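Local coordinates for beta-lactamase Rm3 (Uncultured bacterium, PDB 5IQK), which probably hydrolyses the beta-lactam ring of antibiotics as a zinc-dependent subclass B3 metallo-beta-lactamase, at residues A[44-49]-A[175-180]; A[150-155]-A[159-164]; A[210-215]-A[252-257]. All coordinates share one frame; numbering follows the deposited sequence.

Interaction 1: A[44-49]-A[175-180]; sequences LIDGGL and MVYADS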
# COMPACT_ATOMS: atom_id res chain seq x y z
N LEU A 44 -4.72 -6.34 8.22
CA LEU A 44 -3.56 -5.46 8.20
C LEU A 44 -3.12 -5.28 6.77
O LEU A 44 -3.03 -6.26 6.04
CB LEU A 44 -2.42 -6.03 9.05
CG LEU A 44 -1.14 -5.21 9.16
CD1 LEU A 44 -1.44 -3.86 9.79
CD2 LEU A 44 -0.09 -5.96 9.96
N ILE A 45 -2.90 -4.04 6.37
CA ILE A 45 -2.48 -3.74 5.00
C ILE A 45 -1.05 -3.24 4.98
O ILE A 45 -0.74 -2.21 5.58
CB ILE A 45 -3.41 -2.72 4.34
CG1 ILE A 45 -4.87 -3.16 4.46
CG2 ILE A 45 -3.06 -2.54 2.86
CD1 ILE A 45 -5.84 -2.23 3.80
N ASP A 46 -0.21 -4.00 4.28
CA ASP A 46 1.21 -3.74 4.03
C ASP A 46 2.09 -3.90 5.27
O ASP A 46 1.61 -3.82 6.42
CB ASP A 46 1.40 -2.36 3.41
CG ASP A 46 1.48 -2.42 1.89
OD1 ASP A 46 1.50 -3.55 1.34
OD2 ASP A 46 1.54 -1.35 1.25
N GLY A 47 3.37 -4.16 5.02
CA GLY A 47 4.30 -4.56 6.07
C GLY A 47 5.58 -3.75 6.15
O GLY A 47 6.45 -4.04 6.98
N GLY A 48 5.71 -2.74 5.30
CA GLY A 48 6.87 -1.86 5.33
C GLY A 48 8.15 -2.60 4.98
O GLY A 48 8.10 -3.67 4.38
N LEU A 49 9.28 -2.00 5.35
CA LEU A 49 10.60 -2.63 5.23
C LEU A 49 10.72 -3.76 6.24
O LEU A 49 9.91 -3.84 7.16
CB LEU A 49 11.70 -1.60 5.46
CG LEU A 49 11.84 -0.50 4.41
CD1 LEU A 49 12.57 0.72 5.01
CD2 LEU A 49 12.62 -1.00 3.18
N MET A 175 -13.38 3.71 1.98
CA MET A 175 -11.95 3.78 2.26
C MET A 175 -11.18 3.23 1.08
O MET A 175 -11.60 2.28 0.42
CB MET A 175 -11.60 2.99 3.51
CG MET A 175 -12.60 3.14 4.64
SD MET A 175 -12.74 4.82 5.27
CE MET A 175 -11.23 4.92 6.23
N VAL A 176 -10.04 3.85 0.80
CA VAL A 176 -9.20 3.43 -0.30
C VAL A 176 -7.75 3.38 0.16
O VAL A 176 -7.25 4.37 0.70
CB VAL A 176 -9.32 4.39 -1.51
CG1 VAL A 176 -8.36 3.94 -2.64
CG2 VAL A 176 -10.76 4.43 -2.04
N TYR A 177 -7.10 2.24 -0.05
CA TYR A 177 -5.66 2.13 0.10
C TYR A 177 -5.10 2.04 -1.31
O TYR A 177 -5.28 1.02 -1.97
CB TYR A 177 -5.27 0.90 0.93
CG TYR A 177 -3.80 0.84 1.30
CD1 TYR A 177 -3.35 1.30 2.54
CD2 TYR A 177 -2.84 0.34 0.42
CE1 TYR A 177 -2.02 1.25 2.89
CE2 TYR A 177 -1.49 0.29 0.75
CZ TYR A 177 -1.09 0.74 1.99
OH TYR A 177 0.24 0.69 2.34
N ALA A 178 -4.49 3.12 -1.78
CA ALA A 178 -4.02 3.18 -3.16
C ALA A 178 -2.56 2.79 -3.25
O ALA A 178 -1.71 3.31 -2.53
CB ALA A 178 -4.23 4.56 -3.75
N ASP A 179 -2.27 1.86 -4.14
CA ASP A 179 -0.90 1.48 -4.38
C ASP A 179 -0.13 2.63 -5.03
O ASP A 179 -0.73 3.54 -5.62
CB ASP A 179 -0.81 0.23 -5.25
CG ASP A 179 0.58 -0.38 -5.24
OD1 ASP A 179 1.35 -0.07 -4.29
OD2 ASP A 179 0.90 -1.14 -6.17
N SER A 180 1.18 2.57 -4.92
CA SER A 180 2.06 3.45 -5.71
C SER A 180 1.73 3.33 -7.18
O SER A 180 1.58 2.22 -7.68
CB SER A 180 3.53 3.08 -5.50
OG SER A 180 3.88 3.18 -4.14

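Interaction 2: A[150-155]-A[159-164]; sequences HATPGH and GLSWTW. With ZN (zinc ion), chain C.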
# COMPACT_ATOMS: atom_id res chain seq x y z
N HIS A 150 -8.29 -4.30 -6.28
CA HIS A 150 -8.35 -3.68 -7.59
C HIS A 150 -6.97 -3.71 -8.20
O HIS A 150 -6.04 -3.12 -7.65
CB HIS A 150 -8.87 -2.24 -7.50
CG HIS A 150 -10.18 -2.12 -6.81
ND1 HIS A 150 -11.39 -2.15 -7.48
CD2 HIS A 150 -10.49 -1.99 -5.50
CE1 HIS A 150 -12.38 -2.03 -6.61
NE2 HIS A 150 -11.86 -1.94 -5.40
N ALA A 151 -6.83 -4.38 -9.34
CA ALA A 151 -5.52 -4.42 -10.00
C ALA A 151 -5.09 -3.02 -10.41
O ALA A 151 -5.81 -2.36 -11.18
CB ALA A 151 -5.55 -5.35 -11.21
N THR A 152 -3.94 -2.56 -9.90
CA THR A 152 -3.40 -1.25 -10.29
C THR A 152 -1.89 -1.29 -10.55
O THR A 152 -1.10 -0.64 -9.86
CB THR A 152 -3.72 -0.14 -9.22
OG1 THR A 152 -3.18 -0.51 -7.94
CG2 THR A 152 -5.22 0.08 -9.11
N PRO A 153 -1.49 -2.04 -11.57
CA PRO A 153 -0.07 -2.14 -11.92
C PRO A 153 0.47 -0.89 -12.63
O PRO A 153 -0.29 0.04 -12.95
CB PRO A 153 -0.04 -3.35 -12.86
CG PRO A 153 -1.36 -3.31 -13.53
CD PRO A 153 -2.35 -2.84 -12.47
N GLY A 154 1.77 -0.89 -12.89
CA GLY A 154 2.43 0.20 -13.59
C GLY A 154 3.74 0.55 -12.91
O GLY A 154 4.80 0.48 -13.52
N HIS A 155 3.66 0.92 -11.64
CA HIS A 155 4.85 1.11 -10.82
C HIS A 155 5.55 -0.24 -10.66
O HIS A 155 6.78 -0.30 -10.62
CB HIS A 155 4.46 1.73 -9.47
CG HIS A 155 5.55 1.74 -8.44
ND1 HIS A 155 6.51 2.73 -8.38
CD2 HIS A 155 5.81 0.90 -7.41
CE1 HIS A 155 7.32 2.48 -7.37
NE2 HIS A 155 6.91 1.39 -6.75
N GLY A 159 0.98 -4.42 -8.99
CA GLY A 159 0.35 -3.48 -8.08
C GLY A 159 -1.11 -3.75 -7.80
O GLY A 159 -1.90 -4.08 -8.71
N LEU A 160 -1.47 -3.66 -6.52
CA LEU A 160 -2.85 -3.84 -6.07
C LEU A 160 -3.32 -2.70 -5.17
O LEU A 160 -2.61 -2.31 -4.25
CB LEU A 160 -3.00 -5.13 -5.30
CG LEU A 160 -3.41 -6.46 -5.90
CD1 LEU A 160 -3.66 -7.38 -4.73
CD2 LEU A 160 -4.65 -6.31 -6.77
N SER A 161 -4.54 -2.22 -5.37
CA SER A 161 -5.15 -1.27 -4.44
C SER A 161 -6.37 -1.94 -3.80
O SER A 161 -6.93 -2.89 -4.35
CB SER A 161 -5.54 0.02 -5.16
OG SER A 161 -4.39 0.64 -5.73
N TRP A 162 -6.79 -1.43 -2.63
CA TRP A 162 -7.82 -2.08 -1.83
C TRP A 162 -8.90 -1.09 -1.41
O TRP A 162 -8.60 0.05 -1.05
CB TRP A 162 -7.20 -2.70 -0.58
CG TRP A 162 -6.27 -3.84 -0.86
CD1 TRP A 162 -4.92 -3.77 -1.06
CD2 TRP A 162 -6.62 -5.22 -0.99
NE1 TRP A 162 -4.41 -5.03 -1.30
CE2 TRP A 162 -5.44 -5.94 -1.26
CE3 TRP A 162 -7.82 -5.93 -0.89
CZ2 TRP A 162 -5.43 -7.32 -1.43
CZ3 TRP A 162 -7.81 -7.30 -1.06
CH2 TRP A 162 -6.62 -7.98 -1.34
N THR A 163 -10.15 -1.53 -1.44
CA THR A 163 -11.25 -0.71 -0.95
C THR A 163 -12.11 -1.47 0.05
O THR A 163 -12.23 -2.69 -0.01
CB THR A 163 -12.19 -0.22 -2.07
OG1 THR A 163 -12.74 -1.36 -2.75
CG2 THR A 163 -11.45 0.67 -3.06
N TRP A 164 -12.71 -0.71 0.95
CA TRP A 164 -13.63 -1.25 1.93
C TRP A 164 -14.42 -0.09 2.51
O TRP A 164 -14.13 1.07 2.23
CB TRP A 164 -12.87 -1.99 3.04
CG TRP A 164 -11.99 -1.11 3.88
CD1 TRP A 164 -12.27 -0.62 5.13
CD2 TRP A 164 -10.69 -0.60 3.54
NE1 TRP A 164 -11.24 0.15 5.59
CE2 TRP A 164 -10.25 0.18 4.63
CE3 TRP A 164 -9.86 -0.72 2.43
CZ2 TRP A 164 -9.03 0.83 4.64
CZ3 TRP A 164 -8.64 -0.08 2.43
CH2 TRP A 164 -8.23 0.69 3.53
ZN ZN C . 7.44 0.34 -5.07
O HOH W 1 6.38 2.51 -4.18
O HOH W 2 8.35 1.33 -3.74

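Interaction 3: A[210-215]-A[252-257]; sequences TLEKLP and AYVAAA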
# COMPACT_ATOMS: atom_id res chain seq x y z
N THR A 210 -8.75 3.34 -13.39
CA THR A 210 -9.34 2.57 -12.31
C THR A 210 -9.44 3.39 -11.03
O THR A 210 -10.50 3.48 -10.41
CB THR A 210 -8.52 1.30 -12.01
OG1 THR A 210 -8.63 0.40 -13.12
CG2 THR A 210 -9.03 0.61 -10.75
N LEU A 211 -8.32 3.99 -10.65
CA LEU A 211 -8.27 4.70 -9.38
C LEU A 211 -9.11 5.96 -9.40
O LEU A 211 -9.76 6.28 -8.39
CB LEU A 211 -6.81 5.02 -9.01
CG LEU A 211 -6.00 3.86 -8.42
CD1 LEU A 211 -4.52 4.20 -8.38
CD2 LEU A 211 -6.51 3.53 -7.01
N GLU A 212 -9.15 6.66 -10.53
CA GLU A 212 -9.81 7.97 -10.54
C GLU A 212 -11.33 7.87 -10.46
O GLU A 212 -11.99 8.85 -10.13
CB GLU A 212 -9.42 8.77 -11.78
CG GLU A 212 -10.09 8.29 -13.06
CD GLU A 212 -9.54 9.00 -14.29
OE1 GLU A 212 -8.75 9.95 -14.12
OE2 GLU A 212 -9.90 8.60 -15.42
N LYS A 213 -11.90 6.69 -10.71
CA LYS A 213 -13.34 6.59 -10.61
C LYS A 213 -13.81 5.69 -9.47
O LYS A 213 -15.00 5.40 -9.36
CB LYS A 213 -13.95 6.10 -11.93
CG LYS A 213 -13.46 4.77 -12.44
CD LYS A 213 -14.01 4.51 -13.84
CE LYS A 213 -13.51 3.19 -14.41
NZ LYS A 213 -13.86 2.02 -13.55
N LEU A 214 -12.90 5.29 -8.59
CA LEU A 214 -13.27 4.61 -7.35
C LEU A 214 -14.04 5.54 -6.41
O LEU A 214 -13.65 6.69 -6.24
CB LEU A 214 -12.04 4.10 -6.60
CG LEU A 214 -11.32 2.82 -7.00
CD1 LEU A 214 -10.23 2.56 -5.98
CD2 LEU A 214 -12.30 1.66 -7.02
N PRO A 215 -15.11 5.02 -5.78
CA PRO A 215 -15.70 5.73 -4.63
C PRO A 215 -14.59 5.96 -3.62
O PRO A 215 -13.87 5.02 -3.29
CB PRO A 215 -16.76 4.76 -4.11
CG PRO A 215 -17.10 3.90 -5.31
CD PRO A 215 -15.79 3.75 -6.05
N ALA A 252 -7.25 13.45 -7.45
CA ALA A 252 -6.06 14.29 -7.35
C ALA A 252 -4.79 13.45 -7.36
O ALA A 252 -3.77 13.85 -7.91
CB ALA A 252 -6.12 15.14 -6.09
N TYR A 253 -4.87 12.28 -6.74
CA TYR A 253 -3.77 11.32 -6.69
C TYR A 253 -3.40 10.87 -8.10
O TYR A 253 -2.21 10.81 -8.47
CB TYR A 253 -4.18 10.13 -5.83
CG TYR A 253 -3.14 9.06 -5.59
CD1 TYR A 253 -2.05 9.29 -4.77
CD2 TYR A 253 -3.29 7.79 -6.14
CE1 TYR A 253 -1.12 8.28 -4.51
CE2 TYR A 253 -2.37 6.78 -5.89
CZ TYR A 253 -1.28 7.04 -5.08
OH TYR A 253 -0.37 6.04 -4.83
N VAL A 254 -4.42 10.55 -8.89
CA VAL A 254 -4.18 10.14 -10.28
C VAL A 254 -3.66 11.31 -11.12
O VAL A 254 -2.75 11.14 -11.93
CB VAL A 254 -5.46 9.59 -10.93
CG1 VAL A 254 -5.25 9.34 -12.43
CG2 VAL A 254 -5.89 8.31 -10.21
N ALA A 255 -4.23 12.49 -10.91
CA ALA A 255 -3.78 13.67 -11.66
C ALA A 255 -2.29 13.92 -11.45
O ALA A 255 -1.57 14.19 -12.42
CB ALA A 255 -4.59 14.89 -11.25
N ALA A 256 -1.82 13.79 -10.21
CA ALA A 256 -0.41 13.99 -9.89
C ALA A 256 0.49 12.94 -10.53
O ALA A 256 1.59 13.24 -11.00
CB ALA A 256 -0.21 14.00 -8.38
N ALA A 257 0.00 11.70 -10.56
CA ALA A 257 0.74 10.60 -11.15
C ALA A 257 0.80 10.74 -12.67
O ALA A 257 1.80 10.37 -13.29
CB ALA A 257 0.11 9.28 -10.77

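Interaction 1: A[44-49]-A[175-180]
I45, at the end of strand 42-45, lays its CG2 methyl on the ring of Y177 in strand 171-178. The methyl carbon stands 3.6 Å from the ring centroid and 4° off the ring normal, a CH-pi contact so well centred that CG2 is nearly equidistant from all six ring carbons. CG1 turns beside the backbone N (chi1 -52°), which leaves CG2 as the branch that faces the ring. The two strands belong to different sheets, and the pair bridges the interior of the alpha-beta/beta-alpha sandwich of the metallo-beta-lactamase fold; W164 of strand 160-168 packs against both residues. D46 follows just past the strand end and takes up the polar end of the same tyrosine. Y177 OH donates a hydrogen bond to D46 OD2 at 2.7 Å, reaching it on the anti side and 28° out of the carboxylate plane; S32 O is a second, weak partner of the hydroxyl. Carboxylate and ring stand almost perpendicular. OD2 also bonds S76 OG, so two hydroxyls grip one buried carboxylate oxygen. D46 OD2 lies 5.7 Å from D179 OD1, an oxygen of a second buried carboxylate that is bonded to H77 ND1.

Interaction 2: A[150-155]-A[159-164]
H150 swings its imidazole across the T163 side chain at about a right angle and meets the hydroxyl with the edge of the ring. NE2 and T163 OG1 are 2.9 Å apart in a hydrogen bond lying in the ring plane, and either atom could be the donor. T163 CG2 sits close to the same NE2, adding a methyl contact beside the polar one. The two residues lie on neighbouring antiparallel strands of a beta hairpin, 145-151 and 160-168, inside the second sheet of the metallo-beta-lactamase sandwich. H150 and S161 form a hydrogen-bonded pair: H150 N donates to S161 O, and S161 N returns a bond to H150 O at 2.9 Å that is almost straight at 178°. A151 and L160 form the next, non-hydrogen-bonded pair, where L160 CD2 packs 3.6 Å from H150 O. Beyond the strand end, T152 N still reaches back to G159 O at 2.8 Å, but it approaches from above the carbonyl plane, 48° out of it. G159 lies against T152 and P153. The chain then turns through G154 to H155, whose NE2 binds a zinc ion at 2.0 Å; H77 and H79 complete its protein ligands, with one water at 1.9 Å from the metal and a second, longer one at 2.6 Å. H155 ND1 bonds N182 O, a second-shell contact that fixes the ring's rotation. Near the turn, T152 OG1 lies between its own backbone N and carbonyl carbon (chi1 58°), which directs it at S161. S161 OG accepts a bond from D179 N and shares another with T152 OG1 at 2.8 Å.

Interaction 3: A[210-215]-A[252-257]
Segment 210-215, on helix 200-212, comes up against helix 249-269 with E212 and V254 as the nearest backbone pair, their CA atoms 6.0 Å apart. Both helices belong to the helical layer that covers the outer side of the second sheet in the alpha-beta/beta-alpha sandwich, and no hydrogen bond links the two segments. V254 is the main wedge. Its CG2 turns beside the backbone N and enters the angle between L211 and E212, 3.6 Å from L211 CB and 3.7 Å from E212 N. E212 CB also lies 3.9 Å from this methyl, and the glutamate side chain then runs across the valine at about a right angle. Its extended chain brings OE1 beside V254 CG1, where the carboxylate is held by a salt bridge from OE1 to R258, one turn further along helix 249-269. L211 faces the sheet side of the contact: its CD1 methyl approaches the edge of the Y253 ring, near the ring plane and 4.2 Å from CE2. The same leucine packs on A178 and T152, and F208 adds to the cover over V254. Y253 carries its ring away from its own helix, chi1 at -177° setting CG opposite the backbone N, to pack on A178, L219 and S221, and its OH atom forms a hydrogen bond with D179 O.

In the fold
Strands 160-168 and 171-178 join interactions 1 and 2: Y177 N is 2.8 Å from W162 O and M175 N 2.8 Å from W164 O, both probable hydrogen bonds. The centres of interactions 1 and 2 are about 10 Å apart. Interaction 3 covers the other side of this sheet, with L211 CD2 3.8 Å from S161 OG of interaction 2 and L214 packed on H150 and T163. It reaches interaction 1 through Y253 OH, 2.6 Å from D179 O. D179 thus ties the helical layer to the metal centre by way of H77, which shares a zinc ion with H155 of interaction 2. The D46 side chain of interaction 1 lies about 7 Å from a bound zinc ion.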